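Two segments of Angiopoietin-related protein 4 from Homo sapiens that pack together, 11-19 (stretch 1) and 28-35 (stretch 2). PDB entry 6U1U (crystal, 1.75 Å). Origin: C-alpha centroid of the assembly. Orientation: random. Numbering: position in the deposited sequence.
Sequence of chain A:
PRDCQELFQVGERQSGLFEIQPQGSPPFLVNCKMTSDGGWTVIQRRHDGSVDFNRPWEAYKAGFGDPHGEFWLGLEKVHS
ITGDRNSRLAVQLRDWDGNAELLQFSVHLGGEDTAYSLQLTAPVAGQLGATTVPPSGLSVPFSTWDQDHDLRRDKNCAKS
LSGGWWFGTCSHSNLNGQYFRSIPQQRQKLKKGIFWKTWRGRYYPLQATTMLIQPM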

# COMPACT_ATOMS: atom_id res chain seq x y z
N GLY A 11 -20.53 -1.53 -16.70
CA GLY A 11 -20.25 -2.51 -17.73
C GLY A 11 -18.84 -2.56 -18.27
O GLY A 11 -18.60 -3.24 -19.28
N GLU A 12 -17.88 -1.83 -17.66
CA GLU A 12 -16.53 -1.82 -18.20
C GLU A 12 -15.86 -3.14 -17.83
O GLU A 12 -15.87 -3.52 -16.65
CB GLU A 12 -15.73 -0.63 -17.63
CG GLU A 12 -14.30 -0.67 -18.10
CD GLU A 12 -14.23 -0.62 -19.63
OE1 GLU A 12 -13.59 -1.51 -20.26
OE2 GLU A 12 -14.85 0.34 -20.19
N ARG A 13 -15.30 -3.84 -18.82
CA ARG A 13 -14.70 -5.15 -18.62
C ARG A 13 -13.19 -5.12 -18.63
O ARG A 13 -12.57 -6.10 -18.20
CB ARG A 13 -15.10 -6.10 -19.78
CG ARG A 13 -16.60 -6.44 -19.79
CD ARG A 13 -16.86 -7.22 -21.11
NE ARG A 13 -18.27 -7.59 -21.23
CZ ARG A 13 -18.78 -8.72 -20.75
NH1 ARG A 13 -18.00 -9.58 -20.10
NH2 ARG A 13 -20.08 -8.96 -20.88
N GLN A 14 -12.58 -4.07 -19.18
CA GLN A 14 -11.15 -4.11 -19.46
C GLN A 14 -10.36 -3.52 -18.29
O GLN A 14 -10.78 -2.54 -17.66
CB GLN A 14 -10.81 -3.33 -20.75
CG GLN A 14 -9.31 -3.44 -21.14
CD GLN A 14 -8.79 -2.26 -22.02
OE1 GLN A 14 -9.28 -2.06 -23.13
NE2 GLN A 14 -7.79 -1.47 -21.51
N SER A 15 -9.26 -4.19 -17.95
CA SER A 15 -8.27 -3.65 -17.03
C SER A 15 -7.36 -2.68 -17.77
O SER A 15 -6.86 -2.96 -18.87
CB SER A 15 -7.44 -4.79 -16.41
OG SER A 15 -8.28 -5.70 -15.69
N GLY A 16 -7.11 -1.54 -17.14
CA GLY A 16 -6.30 -0.51 -17.78
C GLY A 16 -6.58 0.84 -17.12
O GLY A 16 -7.13 0.91 -16.02
N LEU A 17 -6.23 1.91 -17.85
CA LEU A 17 -6.33 3.26 -17.31
C LEU A 17 -7.67 3.89 -17.68
O LEU A 17 -8.05 3.88 -18.86
CB LEU A 17 -5.20 4.12 -17.89
CG LEU A 17 -3.79 3.79 -17.41
CD1 LEU A 17 -2.75 4.51 -18.30
CD2 LEU A 17 -3.62 4.32 -16.00
N PHE A 18 -8.36 4.43 -16.69
CA PHE A 18 -9.68 5.03 -16.84
C PHE A 18 -9.81 6.29 -15.99
O PHE A 18 -9.28 6.36 -14.88
CB PHE A 18 -10.80 4.08 -16.40
CG PHE A 18 -10.89 2.84 -17.23
CD1 PHE A 18 -11.68 2.82 -18.37
CD2 PHE A 18 -10.18 1.70 -16.88
CE1 PHE A 18 -11.78 1.68 -19.16
CE2 PHE A 18 -10.26 0.54 -17.69
CZ PHE A 18 -11.06 0.54 -18.82
N GLU A 19 -10.57 7.26 -16.50
CA GLU A 19 -10.86 8.47 -15.75
C GLU A 19 -11.96 8.21 -14.72
O GLU A 19 -13.00 7.62 -15.04
CB GLU A 19 -11.30 9.59 -16.70
CG GLU A 19 -10.36 9.83 -17.88
CD GLU A 19 -11.01 10.65 -19.02
OE1 GLU A 19 -11.72 11.64 -18.73
OE2 GLU A 19 -10.83 10.30 -20.21
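Stretch 2 (28-35) FLVNCKMT

Stretch 2 is extended throughout, a single β strand from Phe 28 to Thr 35. Stretch 1 begins as loop, with Gly 11 closing a helix in a Schellman motif at a positive phi of 114°, and becomes a strand at Gly 16. The two strands run antiparallel, their N-to-C directions 143° apart and their axes approaching to 4.5 Å.

Two hydrogen-bonded pairs fix the register. Gly 16 N donates to Cys 32 O (3.0 Å) and Cys 32 N to Gly 16 O (2.8 Å); two residues on, Phe 18 N donates to Val 30 O and Val 30 N to Phe 18 O, both at 2.9 Å. Between and beyond them lie the non-hydrogen-bonded pairs Leu 17 with Asn 31, CA to CA 4.6 Å, and Glu 19 with Leu 29, CA to CA 4.4 Å. Glycine suits position 16, because at phi 159° and psi -160° a CB would be jammed against the preceding carbonyl and would clash with Gln 14 NE2.

Before the strand, a side chain extends the pairing: Met 34 N donates to Ser 15 OG (3.1 Å), and a water bridges Ser 15 OG (2.6 Å) and Met 34 O (2.9 Å). The short serine side chain keeps its hydroxyl close to the backbone it serves. Flexible Met 34 points toward the loop and packs along it, its CG 3.4 Å from Gln 14 O and its CE 3.8 Å from Glu 12 CG.

Side chains alternate between the sheet's faces. Phe 18, Val 30 and Cys 32 share one, where Phe 18 CD2 lies 3.9 Å from Cys 32 SG, the sulfur oblique to the ring. On the other, Leu 17 CB meets Leu 29 CG at 3.9 Å, and Leu 29 CD1 reaches Glu 19 CG at 3.8 Å, so even the acidic residue offers its aliphatic portion for packing.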

# COMPACT_ATOMS: atom_id res chain seq x y z
N PHE A 28 -9.30 12.15 -12.24
CA PHE A 28 -7.92 11.69 -12.42
C PHE A 28 -7.93 10.29 -12.98
O PHE A 28 -8.92 9.57 -12.89
CB PHE A 28 -7.06 11.76 -11.13
CG PHE A 28 -7.62 10.97 -9.92
CD1 PHE A 28 -7.22 9.65 -9.68
CD2 PHE A 28 -8.49 11.57 -9.03
CE1 PHE A 28 -7.72 8.96 -8.53
CE2 PHE A 28 -9.00 10.90 -7.91
CZ PHE A 28 -8.61 9.58 -7.66
N LEU A 29 -6.81 9.91 -13.57
CA LEU A 29 -6.71 8.64 -14.28
C LEU A 29 -6.23 7.57 -13.31
O LEU A 29 -5.20 7.76 -12.68
CB LEU A 29 -5.73 8.82 -15.45
CG LEU A 29 -5.74 7.82 -16.62
CD1 LEU A 29 -7.04 7.95 -17.45
CD2 LEU A 29 -4.50 8.05 -17.47
N VAL A 30 -6.95 6.44 -13.22
CA VAL A 30 -6.55 5.37 -12.32
C VAL A 30 -6.37 4.08 -13.12
O VAL A 30 -6.85 3.94 -14.24
CB VAL A 30 -7.56 5.11 -11.18
CG1 VAL A 30 -7.53 6.26 -10.20
CG2 VAL A 30 -9.01 4.84 -11.72
N ASN A 31 -5.66 3.13 -12.50
CA ASN A 31 -5.50 1.79 -13.07
C ASN A 31 -6.58 0.91 -12.47
O ASN A 31 -6.55 0.67 -11.27
CB ASN A 31 -4.14 1.20 -12.70
CG ASN A 31 -2.98 2.00 -13.26
OD1 ASN A 31 -2.65 3.11 -12.77
ND2 ASN A 31 -2.32 1.43 -14.27
N CYS A 32 -7.48 0.38 -13.30
CA CYS A 32 -8.56 -0.47 -12.81
C CYS A 32 -8.26 -1.91 -13.16
O CYS A 32 -7.73 -2.19 -14.23
CB CYS A 32 -9.92 -0.15 -13.43
SG CYS A 32 -10.56 1.49 -13.02
N LYS A 33 -8.60 -2.81 -12.25
CA LYS A 33 -8.51 -4.24 -12.51
C LYS A 33 -9.93 -4.76 -12.39
O LYS A 33 -10.55 -4.65 -11.32
CB LYS A 33 -7.57 -4.95 -11.53
CG LYS A 33 -7.43 -6.45 -11.85
CD LYS A 33 -6.58 -7.20 -10.85
CE LYS A 33 -6.47 -8.68 -11.29
NZ LYS A 33 -5.62 -9.50 -10.39
N MET A 34 -10.48 -5.30 -13.49
CA MET A 34 -11.85 -5.79 -13.50
C MET A 34 -11.82 -7.32 -13.32
O MET A 34 -11.16 -8.02 -14.08
CB MET A 34 -12.56 -5.42 -14.81
CG MET A 34 -12.60 -3.87 -15.07
SD MET A 34 -13.05 -2.90 -13.62
CE MET A 34 -13.52 -1.33 -14.42
N THR A 35 -12.48 -7.79 -12.27
CA THR A 35 -12.41 -9.19 -11.84
C THR A 35 -13.83 -9.71 -11.68
O THR A 35 -14.81 -8.95 -11.67
CB THR A 35 -11.67 -9.30 -10.49
OG1 THR A 35 -12.56 -8.86 -9.48
CG2 THR A 35 -10.39 -8.44 -10.49
O HOH W 1 -9.79 -7.66 -16.58